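Local coordinates for 2OG-Fe dioxygenase family protein (Methylibium petroleiphilum, PDB 3PL0) that probably acts as an iron-dependent dioxygenase of the cupin (double-stranded beta-helix) fold, its substrate not established, at residues R68-F73 / F107-S111; H147-T153 / A236-V242; G182-G186 / T222-L227. All coordinates share one frame; numbering follows the deposited sequence.

Interaction 1: residues R68-F73 / F107-S111; sequences RRHGCF and FEPLS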
loop_
_atom_site.group_PDB
_atom_site.type_symbol
_atom_site.label_atom_id
_atom_site.label_comp_id
_atom_site.label_asym_id
_atom_site.label_seq_id
_atom_site.Cartn_x
_atom_site.Cartn_y
_atom_site.Cartn_z
ATOM N N ARG A 68 6.338 -4.596 10.585
ATOM C CA ARG A 68 6.243 -3.377 9.802
ATOM C C ARG A 68 7.277 -2.355 10.217
ATOM O O ARG A 68 8.015 -2.515 11.202
ATOM C CB ARG A 68 4.858 -2.748 9.983
ATOM C CG ARG A 68 4.627 -2.187 11.389
ATOM C CD ARG A 68 3.199 -2.034 11.735
ATOM N NE ARG A 68 2.558 -0.971 10.959
ATOM C CZ ARG A 68 1.247 -0.745 10.937
ATOM N NH1 ARG A 68 0.417 -1.480 11.664
ATOM N NH2 ARG A 68 0.770 0.235 10.175
ATOM N N ARG A 69 7.332 -1.320 9.400
ATOM C CA ARG A 69 8.032 -0.086 9.693
ATOM C C ARG A 69 7.235 1.009 9.012
ATOM O O ARG A 69 6.268 0.703 8.282
ATOM C CB ARG A 69 9.445 -0.114 9.155
ATOM C CG ARG A 69 10.419 -0.967 9.963
ATOM C CD ARG A 69 11.776 -0.913 9.352
ATOM N NE ARG A 69 12.655 -1.789 10.091
ATOM C CZ ARG A 69 13.164 -1.530 11.289
ATOM N NH1 ARG A 69 12.984 -0.366 11.905
ATOM N NH2 ARG A 69 13.896 -2.461 11.864
ATOM N N HIS A 70 7.585 2.265 9.317
ATOM C CA HIS A 70 6.782 3.436 8.942
ATOM C C HIS A 70 7.694 4.614 8.632
ATOM O O HIS A 70 8.742 4.804 9.274
ATOM C CB HIS A 70 5.816 3.741 10.083
ATOM C CG HIS A 70 4.931 4.929 9.861
ATOM N ND1 HIS A 70 4.775 5.924 10.806
ATOM C CD2 HIS A 70 4.108 5.254 8.829
ATOM C CE1 HIS A 70 3.916 6.822 10.350
ATOM N NE2 HIS A 70 3.479 6.426 9.163
ATOM N N GLY A 71 7.341 5.386 7.615
ATOM C CA GLY A 71 8.128 6.543 7.250
ATOM C C GLY A 71 7.288 7.480 6.431
ATOM O O GLY A 71 6.373 7.035 5.727
ATOM N N CYS A 72 7.607 8.776 6.508
ATOM C CA CYS A 72 6.770 9.779 5.854
ATOM C C CYS A 72 7.610 10.751 5.032
ATOM O O CYS A 72 8.819 10.982 5.304
ATOM C CB CYS A 72 5.947 10.548 6.881
ATOM S SG CYS A 72 4.853 9.492 7.904
ATOM N N PHE A 73 6.941 11.333 4.043
ATOM C CA PHE A 73 7.578 12.142 3.065
ATOM C C PHE A 73 6.628 13.230 2.629
ATOM O O PHE A 73 5.417 13.141 2.863
ATOM C CB PHE A 73 7.960 11.285 1.854
ATOM C CG PHE A 73 8.735 10.059 2.208
ATOM C CD1 PHE A 73 8.071 8.913 2.662
ATOM C CD2 PHE A 73 10.113 10.024 2.099
ATOM C CE1 PHE A 73 8.779 7.778 3.013
ATOM C CE2 PHE A 73 10.829 8.879 2.453
ATOM C CZ PHE A 73 10.147 7.747 2.914
ATOM N N PHE A 107 5.556 3.568 15.257
ATOM C CA PHE A 107 6.164 2.396 14.686
ATOM C C PHE A 107 7.612 2.698 14.495
ATOM O O PHE A 107 8.041 3.827 14.684
ATOM C CB PHE A 107 5.537 2.094 13.328
ATOM C CG PHE A 107 4.098 1.760 13.405
ATOM C CD1 PHE A 107 3.675 0.633 14.109
ATOM C CD2 PHE A 107 3.146 2.566 12.782
ATOM C CE1 PHE A 107 2.346 0.319 14.185
ATOM C CE2 PHE A 107 1.792 2.250 12.848
ATOM C CZ PHE A 107 1.392 1.116 13.549
ATOM N N GLU A 108 8.379 1.679 14.127
ATOM C CA GLU A 108 9.801 1.855 13.889
ATOM C C GLU A 108 10.034 2.476 12.489
ATOM O O GLU A 108 9.313 2.164 11.521
ATOM C CB GLU A 108 10.508 0.508 13.987
ATOM C CG GLU A 108 10.449 -0.157 15.358
ATOM C CD GLU A 108 11.164 0.670 16.426
ATOM O OE1 GLU A 108 12.336 1.052 16.193
ATOM O OE2 GLU A 108 10.549 0.931 17.488
ATOM N N PRO A 109 11.020 3.375 12.385
ATOM C CA PRO A 109 11.308 3.999 11.104
ATOM C C PRO A 109 11.886 3.071 10.034
ATOM O O PRO A 109 12.597 2.101 10.300
ATOM C CB PRO A 109 12.321 5.106 11.443
ATOM C CG PRO A 109 12.709 4.894 12.872
ATOM C CD PRO A 109 11.865 3.868 13.482
ATOM N N LEU A 110 11.592 3.423 8.802
ATOM C CA LEU A 110 12.161 2.768 7.649
ATOM C C LEU A 110 13.677 2.830 7.720
ATOM O O LEU A 110 14.271 3.753 8.321
ATOM C CB LEU A 110 11.704 3.496 6.378
ATOM C CG LEU A 110 10.220 3.717 6.129
ATOM C CD1 LEU A 110 9.978 4.599 4.879
ATOM C CD2 LEU A 110 9.492 2.367 6.031
ATOM N N SER A 111 14.306 1.839 7.109
ATOM C CA SER A 111 15.730 1.842 6.964
ATOM C C SER A 111 16.145 3.069 6.180
ATOM O O SER A 111 15.640 3.354 5.094
ATOM C CB SER A 111 16.200 0.592 6.222
ATOM O OG SER A 111 17.381 0.861 5.496
HETATM O O HOH W 1 7.269 -0.876 13.421
HETATM O O HOH W 2 14.156 0.409 14.452
HETATM O O HOH W 3 5.409 5.963 13.429
#

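Interaction 2: residues H147-T153 / A236-V242; sequences HPFRIDT and AHRDTLV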
loop_
_atom_site.group_PDB
_atom_site.type_symbol
_atom_site.label_atom_id
_atom_site.label_comp_id
_atom_site.label_asym_id
_atom_site.label_seq_id
_atom_site.Cartn_x
_atom_site.Cartn_y
_atom_site.Cartn_z
ATOM N N HIS A 147 4.136 2.247 4.500
ATOM C CA HIS A 147 4.012 1.177 5.478
ATOM C C HIS A 147 4.406 -0.169 4.848
ATOM O O HIS A 147 3.555 -0.862 4.262
ATOM C CB HIS A 147 2.559 1.077 5.907
ATOM C CG HIS A 147 1.991 2.317 6.497
ATOM N ND1 HIS A 147 1.937 2.507 7.854
ATOM C CD2 HIS A 147 1.426 3.413 5.934
ATOM C CE1 HIS A 147 1.371 3.677 8.106
ATOM N NE2 HIS A 147 1.057 4.246 6.957
ATOM N N PRO A 148 5.672 -0.547 4.939
ATOM C CA PRO A 148 6.040 -1.902 4.516
ATOM C C PRO A 148 5.559 -2.915 5.536
ATOM O O PRO A 148 5.716 -2.689 6.751
ATOM C CB PRO A 148 7.554 -1.888 4.503
ATOM C CG PRO A 148 7.948 -0.758 5.432
ATOM C CD PRO A 148 6.850 0.258 5.321
ATOM N N PHE A 149 4.978 -3.998 5.056
ATOM C CA PHE A 149 4.368 -5.003 5.912
ATOM C C PHE A 149 4.893 -6.379 5.588
ATOM O O PHE A 149 5.044 -6.705 4.419
ATOM C CB PHE A 149 2.876 -5.084 5.655
ATOM C CG PHE A 149 2.071 -3.989 6.279
ATOM C CD1 PHE A 149 1.887 -3.922 7.648
ATOM C CD2 PHE A 149 1.463 -3.027 5.480
ATOM C CE1 PHE A 149 1.113 -2.908 8.215
ATOM C CE2 PHE A 149 0.689 -2.028 6.035
ATOM C CZ PHE A 149 0.501 -1.970 7.412
ATOM N N ARG A 150 5.042 -7.219 6.615
ATOM C CA ARG A 150 5.045 -8.679 6.433
ATOM C C ARG A 150 4.067 -9.274 7.410
ATOM O O ARG A 150 4.118 -8.995 8.596
ATOM C CB ARG A 150 6.410 -9.293 6.683
ATOM C CG ARG A 150 6.400 -10.842 6.829
ATOM C CD ARG A 150 7.765 -11.458 6.797
ATOM N NE ARG A 150 8.374 -11.335 5.493
ATOM C CZ ARG A 150 9.619 -11.680 5.184
ATOM N NH1 ARG A 150 10.450 -12.252 6.066
ATOM N NH2 ARG A 150 10.023 -11.513 3.943
ATOM N N ILE A 151 3.188 -10.114 6.904
ATOM C CA ILE A 151 2.269 -10.860 7.734
ATOM C C ILE A 151 2.747 -12.316 7.667
ATOM O O ILE A 151 2.849 -12.887 6.580
ATOM C CB ILE A 151 0.838 -10.760 7.221
ATOM C CG1 ILE A 151 0.349 -9.324 7.065
ATOM C CG2 ILE A 151 -0.121 -11.463 8.168
ATOM C CD1 ILE A 151 0.335 -8.502 8.334
ATOM N N ASP A 152 3.005 -12.902 8.832
ATOM C CA ASP A 152 3.606 -14.237 8.946
ATOM C C ASP A 152 2.649 -15.158 9.685
ATOM O O ASP A 152 2.150 -14.815 10.769
ATOM C CB ASP A 152 4.923 -14.136 9.716
ATOM C CG ASP A 152 5.827 -15.321 9.493
ATOM O OD1 ASP A 152 5.363 -16.469 9.574
ATOM O OD2 ASP A 152 7.016 -15.100 9.241
ATOM N N THR A 153 2.398 -16.327 9.095
ATOM C CA THR A 153 1.465 -17.295 9.637
ATOM C C THR A 153 2.146 -18.195 10.698
ATOM O O THR A 153 1.564 -19.155 11.161
ATOM C CB THR A 153 0.821 -18.145 8.509
ATOM O OG1 THR A 153 1.818 -18.964 7.898
ATOM C CG2 THR A 153 0.178 -17.248 7.382
ATOM N N ALA A 236 6.134 -19.036 5.653
ATOM C CA ALA A 236 4.798 -18.817 5.184
ATOM C C ALA A 236 4.392 -17.382 5.516
ATOM O O ALA A 236 3.936 -17.101 6.608
ATOM C CB ALA A 236 3.850 -19.843 5.820
ATOM N N HIS A 237 4.562 -16.473 4.566
ATOM C CA HIS A 237 4.227 -15.068 4.794
ATOM C C HIS A 237 3.894 -14.327 3.495
ATOM O O HIS A 237 4.093 -14.842 2.386
ATOM C CB HIS A 237 5.425 -14.380 5.450
ATOM C CG HIS A 237 6.682 -14.495 4.651
ATOM N ND1 HIS A 237 7.722 -15.327 5.009
ATOM C CD2 HIS A 237 7.050 -13.913 3.481
ATOM C CE1 HIS A 237 8.681 -15.248 4.102
ATOM N NE2 HIS A 237 8.293 -14.407 3.157
ATOM N N ARG A 238 3.373 -13.118 3.653
ATOM C CA ARG A 238 3.094 -12.241 2.509
ATOM C C ARG A 238 3.628 -10.847 2.843
ATOM O O ARG A 238 3.370 -10.305 3.938
ATOM C CB ARG A 238 1.599 -12.206 2.228
ATOM C CG ARG A 238 1.156 -11.235 1.139
ATOM C CD ARG A 238 -0.285 -11.522 0.822
ATOM N NE ARG A 238 -0.837 -10.699 -0.251
ATOM C CZ ARG A 238 -1.461 -9.542 -0.084
ATOM N NH1 ARG A 238 -1.629 -9.023 1.104
ATOM N NH2 ARG A 238 -1.984 -8.929 -1.115
ATOM N N ASP A 239 4.290 -10.263 1.861
ATOM C CA ASP A 239 4.928 -8.973 1.920
ATOM C C ASP A 239 4.278 -8.012 0.969
ATOM O O ASP A 239 4.099 -8.335 -0.199
ATOM C CB ASP A 239 6.398 -9.106 1.477
ATOM C CG ASP A 239 7.218 -9.999 2.430
ATOM O OD1 ASP A 239 6.849 -10.075 3.603
ATOM O OD2 ASP A 239 8.225 -10.586 2.006
ATOM N N THR A 240 3.970 -6.822 1.488
ATOM C CA THR A 240 3.374 -5.724 0.743
ATOM C C THR A 240 4.012 -4.399 1.208
ATOM O O THR A 240 4.721 -4.310 2.273
ATOM C CB THR A 240 1.868 -5.638 0.993
ATOM O OG1 THR A 240 1.597 -5.684 2.402
ATOM C CG2 THR A 240 1.111 -6.742 0.304
ATOM N N LEU A 241 3.769 -3.370 0.408
ATOM C CA LEU A 241 4.097 -1.992 0.741
ATOM C C LEU A 241 2.884 -1.145 0.498
ATOM O O LEU A 241 2.440 -1.078 -0.645
ATOM C CB LEU A 241 5.199 -1.488 -0.165
ATOM C CG LEU A 241 5.584 -0.018 0.010
ATOM C CD1 LEU A 241 6.121 0.296 1.429
ATOM C CD2 LEU A 241 6.616 0.320 -1.056
ATOM N N VAL A 242 2.369 -0.475 1.528
ATOM C CA VAL A 242 1.243 0.443 1.361
ATOM C C VAL A 242 1.742 1.888 1.384
ATOM O O VAL A 242 2.443 2.302 2.324
ATOM C CB VAL A 242 0.172 0.230 2.439
ATOM C CG1 VAL A 242 -0.977 1.295 2.312
ATOM C CG2 VAL A 242 -0.367 -1.240 2.364
HETATM O O HOH W 4 6.493 -18.445 8.465
HETATM O O HOH W 5 8.329 -16.616 6.958
#

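Interaction 3: residues G182-G186 / T222-L227; sequences GVRGG and TPLLPL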
loop_
_atom_site.group_PDB
_atom_site.type_symbol
_atom_site.label_atom_id
_atom_site.label_comp_id
_atom_site.label_asym_id
_atom_site.label_seq_id
_atom_site.Cartn_x
_atom_site.Cartn_y
_atom_site.Cartn_z
ATOM N N GLY A 182 4.728 -19.835 0.692
ATOM C CA GLY A 182 4.189 -20.816 1.590
ATOM C C GLY A 182 2.752 -20.574 1.975
ATOM O O GLY A 182 2.296 -21.128 2.973
ATOM N N VAL A 183 2.042 -19.746 1.213
ATOM C CA VAL A 183 0.669 -19.371 1.575
ATOM C C VAL A 183 -0.294 -19.400 0.396
ATOM O O VAL A 183 0.104 -19.210 -0.757
ATOM C CB VAL A 183 0.595 -17.961 2.254
ATOM C CG1 VAL A 183 1.480 -17.928 3.513
ATOM C CG2 VAL A 183 1.015 -16.842 1.270
ATOM N N ARG A 184 -1.568 -19.627 0.691
ATOM C CA ARG A 184 -2.623 -19.206 -0.222
ATOM C C ARG A 184 -3.573 -18.253 0.529
ATOM O O ARG A 184 -3.261 -17.781 1.627
ATOM C CB ARG A 184 -3.348 -20.402 -0.829
ATOM C CG ARG A 184 -4.099 -21.216 0.162
ATOM C CD ARG A 184 -4.731 -22.473 -0.514
ATOM N NE ARG A 184 -4.770 -23.525 0.485
ATOM C CZ ARG A 184 -5.668 -23.615 1.466
ATOM N NH1 ARG A 184 -6.668 -22.738 1.571
ATOM N NH2 ARG A 184 -5.575 -24.617 2.339
ATOM N N GLY A 185 -4.704 -17.912 -0.075
ATOM C CA GLY A 185 -5.479 -16.796 0.449
ATOM C C GLY A 185 -4.785 -15.488 0.081
ATOM O O GLY A 185 -4.039 -15.424 -0.888
ATOM N N GLY A 186 -4.998 -14.444 0.863
ATOM C CA GLY A 186 -4.475 -13.129 0.541
ATOM C C GLY A 186 -4.972 -12.616 -0.802
ATOM O O GLY A 186 -4.234 -12.046 -1.566
ATOM N N THR A 222 -8.180 -11.087 1.803
ATOM C CA THR A 222 -8.576 -12.241 2.573
ATOM C C THR A 222 -7.432 -12.804 3.408
ATOM O O THR A 222 -6.283 -12.634 3.073
ATOM C CB THR A 222 -9.126 -13.321 1.677
ATOM O OG1 THR A 222 -8.074 -13.841 0.868
ATOM C CG2 THR A 222 -10.309 -12.724 0.828
ATOM N N PRO A 223 -7.758 -13.494 4.494
ATOM C CA PRO A 223 -6.696 -14.051 5.352
ATOM C C PRO A 223 -5.762 -15.028 4.612
ATOM O O PRO A 223 -6.151 -15.680 3.616
ATOM C CB PRO A 223 -7.481 -14.808 6.446
ATOM C CG PRO A 223 -8.834 -14.282 6.395
ATOM C CD PRO A 223 -9.107 -13.819 4.989
ATOM N N LEU A 224 -4.533 -15.114 5.089
ATOM C CA LEU A 224 -3.566 -16.088 4.592
ATOM C C LEU A 224 -3.871 -17.446 5.193
ATOM O O LEU A 224 -4.439 -17.528 6.248
ATOM C CB LEU A 224 -2.118 -15.691 4.916
ATOM C CG LEU A 224 -1.695 -14.285 4.532
ATOM C CD1 LEU A 224 -0.280 -14.069 5.017
ATOM C CD2 LEU A 224 -1.832 -14.102 3.042
ATOM N N LEU A 225 -3.550 -18.505 4.457
ATOM C CA LEU A 225 -3.638 -19.864 4.964
ATOM C C LEU A 225 -2.377 -20.532 4.504
ATOM O O LEU A 225 -2.019 -20.471 3.304
ATOM C CB LEU A 225 -4.872 -20.574 4.441
ATOM C CG LEU A 225 -6.231 -19.927 4.835
ATOM C CD1 LEU A 225 -7.237 -20.118 3.712
ATOM C CD2 LEU A 225 -6.767 -20.455 6.219
ATOM N N PRO A 226 -1.652 -21.127 5.449
ATOM C CA PRO A 226 -0.416 -21.820 5.116
ATOM C C PRO A 226 -0.628 -22.938 4.110
ATOM O O PRO A 226 -1.569 -23.662 4.229
ATOM C CB PRO A 226 0.037 -22.421 6.465
ATOM C CG PRO A 226 -0.671 -21.625 7.508
ATOM C CD PRO A 226 -1.951 -21.145 6.896
ATOM N N LEU A 227 0.251 -23.101 3.133
ATOM C CA LEU A 227 0.133 -24.235 2.214
ATOM C C LEU A 227 0.433 -25.553 2.923
ATOM O O LEU A 227 -0.210 -26.589 2.660
ATOM C CB LEU A 227 1.071 -24.059 1.028
ATOM C CG LEU A 227 0.646 -22.929 0.083
ATOM C CD1 LEU A 227 1.736 -22.676 -0.968
ATOM C CD2 LEU A 227 -0.702 -23.244 -0.547
#

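Interaction 1: residues R68-F73 / F107-S111
His70 and Pro109 sit 5.0 Å apart at their CA atoms in a single backbone bridge, where 107-111, a loop between strand 103-105 and helix 112-115, crosses strand 65-77 with end-to-end directions 74° apart. That strand belongs to the large antiparallel sheet of the cupin (double-stranded beta-helix) fold, and the loop packs on it. Two hydrogen bonds make the bridge: His70 N reaches Glu108 O at 2.8 Å, and Leu110 N gives a longer bond to His70 O, coming in from above the carbonyl plane. Pro109 has no N-H to offer, but its CA-H points at the same His70 O.

On one flank the guanidinium of Arg68 lies flat on the Phe107 ring, planes 12° apart, with CZ 3.7 Å from the ring centroid in a cation-pi contact. A bend at chi3 (-69°) folds the chain so that CD also rests over that face as a CH-pi partner. Asp56 takes Arg68 NH1 in a salt bridge. Phe107 turns its edge toward the face of His70 in an offset T-shaped pair, centroids 6.0 Å apart; one water joins His70 ND1 to Phe107 N, while Glu145 holds His70 NE2.

On the other flank Arg69 runs extended from CG to NE and brings NH1 to Pro109 O at 3.0 Å. A water ties Arg69 NH1 to Glu108 OE1, which are 4.6 Å apart, too far for a direct salt bridge. Leu110 CD1 packs on Gly71 CA and meets the edge of the Phe73 ring at CZ, 3.7 Å away; a side chain on Gly71 would collide with this methyl.

The loop is thus held by main-chain bonds at its middle and by arginines at both flanks; stacking on Phe107 and the salt bridge to Asp56 together hold the Arg68 guanidinium flat and limit its rotation.

Interaction 2: residues H147-T153 / A236-V242
Strands 141-152 and 237-246 are antiparallel neighbours in the large sheet of the cupin fold, and here their short segments run at 163° with axes 4.6 Å apart. His147-Val242, Phe149-Thr240 and Ile151-Arg238 are hydrogen-bonded pairs, each closed by two N-H...O=C bonds; Phe149 N to Thr240 O, at 2.8 Å, is nearly straight. Beyond the non-hydrogen-bonded pair Asp152-His237, Thr153 N donates to Ala236 O at 3.0 Å.

On the face bearing Arg150, Asp239 and His237, Arg150 grips the carboxylate of Asp239 side-on: Arg150 NE meets Asp239 OD1 at 2.7 Å and Arg150 NH2 meets Asp239 OD2 at 2.8 Å. Both oxygens use their syn lone pairs, and the two flat groups are nearly coplanar. Arg150 swings CG away from its own N (chi1 167°) and bends at chi3, which lays the guanidinium on the His237 ring, centres 3.7 Å apart and planes at 18°. Glu51 takes NH1 in a second salt bridge.

Across the sheet, the edge of the Phe149 ring meets Val242 CG2 at 3.9 Å from CE2, and Thr240 OG1 lies near Phe149 CB.

A leucine in place of Arg150 would probably leave the carboxylates of Asp239 and Glu51 without their shared cation and the His237 ring without its flat cover. Because one guanidinium meets Asp239 edge-on, pairs with Glu51 through NH1 and gives a face to His237, its rotation is fixed and its positive charge is likely to offset the negative charge of the buried Asp239.

Interaction 3: residues G182-G186 / T222-L227
Gly182 O and Leu227 N, 2.8 Å apart, make the outermost bond of an antiparallel ladder between strands 183-192 and 217-226, two members of a three-stranded sheet in this cupin fold. The short segments run at 142°, well short of strictly antiparallel.

Arg184 and Leu225 form its hydrogen-bonded pair. Arg184 N donates to Leu225 O at 2.8 Å, nearly in line with the carbonyl, and Leu225 N returns a bond to Arg184 O from above the carbonyl plane. The flanking pairs, Val183-Pro226 and Gly185-Leu224, are non-hydrogen-bonded; there the CA-H groups of Val183 and Leu224 point at Leu225 O and Arg184 O, giving each acceptor a second, weaker partner. Pro226, lacking an N-H, likewise directs its CA-H at Gly182 O.

At the far end Gly186 N divides itself between two acceptors: Pro223 O at 3.2 Å and, weakly, Thr222 O. Thr222 OG1 is instead hydrogen-bonded to Glu187 N. Gly185 needs to be glycine here: a CB would run into Pro223 O, and its backbone angles (phi 75°, psi -154°) would jam one against the preceding carbonyl. Gly186, with positive phi, takes Leu224 CD2 against its CA.

Arg184 and the leucines make van der Waals contact. The Arg184 guanidinium has Leu225 CB over one face, and Leu225 CD1 lies 3.4 Å from Arg184 NH1, while Leu227 CD2 packs 3.9 Å from Arg184 CB.

Along the chain interaction 1 closes before interaction 2 opens, and interaction 3 is nested inside the loop that interaction 2 closes. Interactions 1 and 2, with centres 14 Å apart, share the large antiparallel sheet, where strands 65-77 and 141-152 are neighbours; His70 stacks on His147 at their junction. Interaction 3 lies in the separate three-stranded sheet, its centre 12 Å from that of interaction 2, and touches it where Val183 CG1 packs against Ala236 and His237. Interactions 1 and 3 do not touch, being about 13 Å apart at nearest atoms; interaction 2 touches both and lies between them. Together the contacts join a connecting loop, the large antiparallel sheet and the three-stranded sheet.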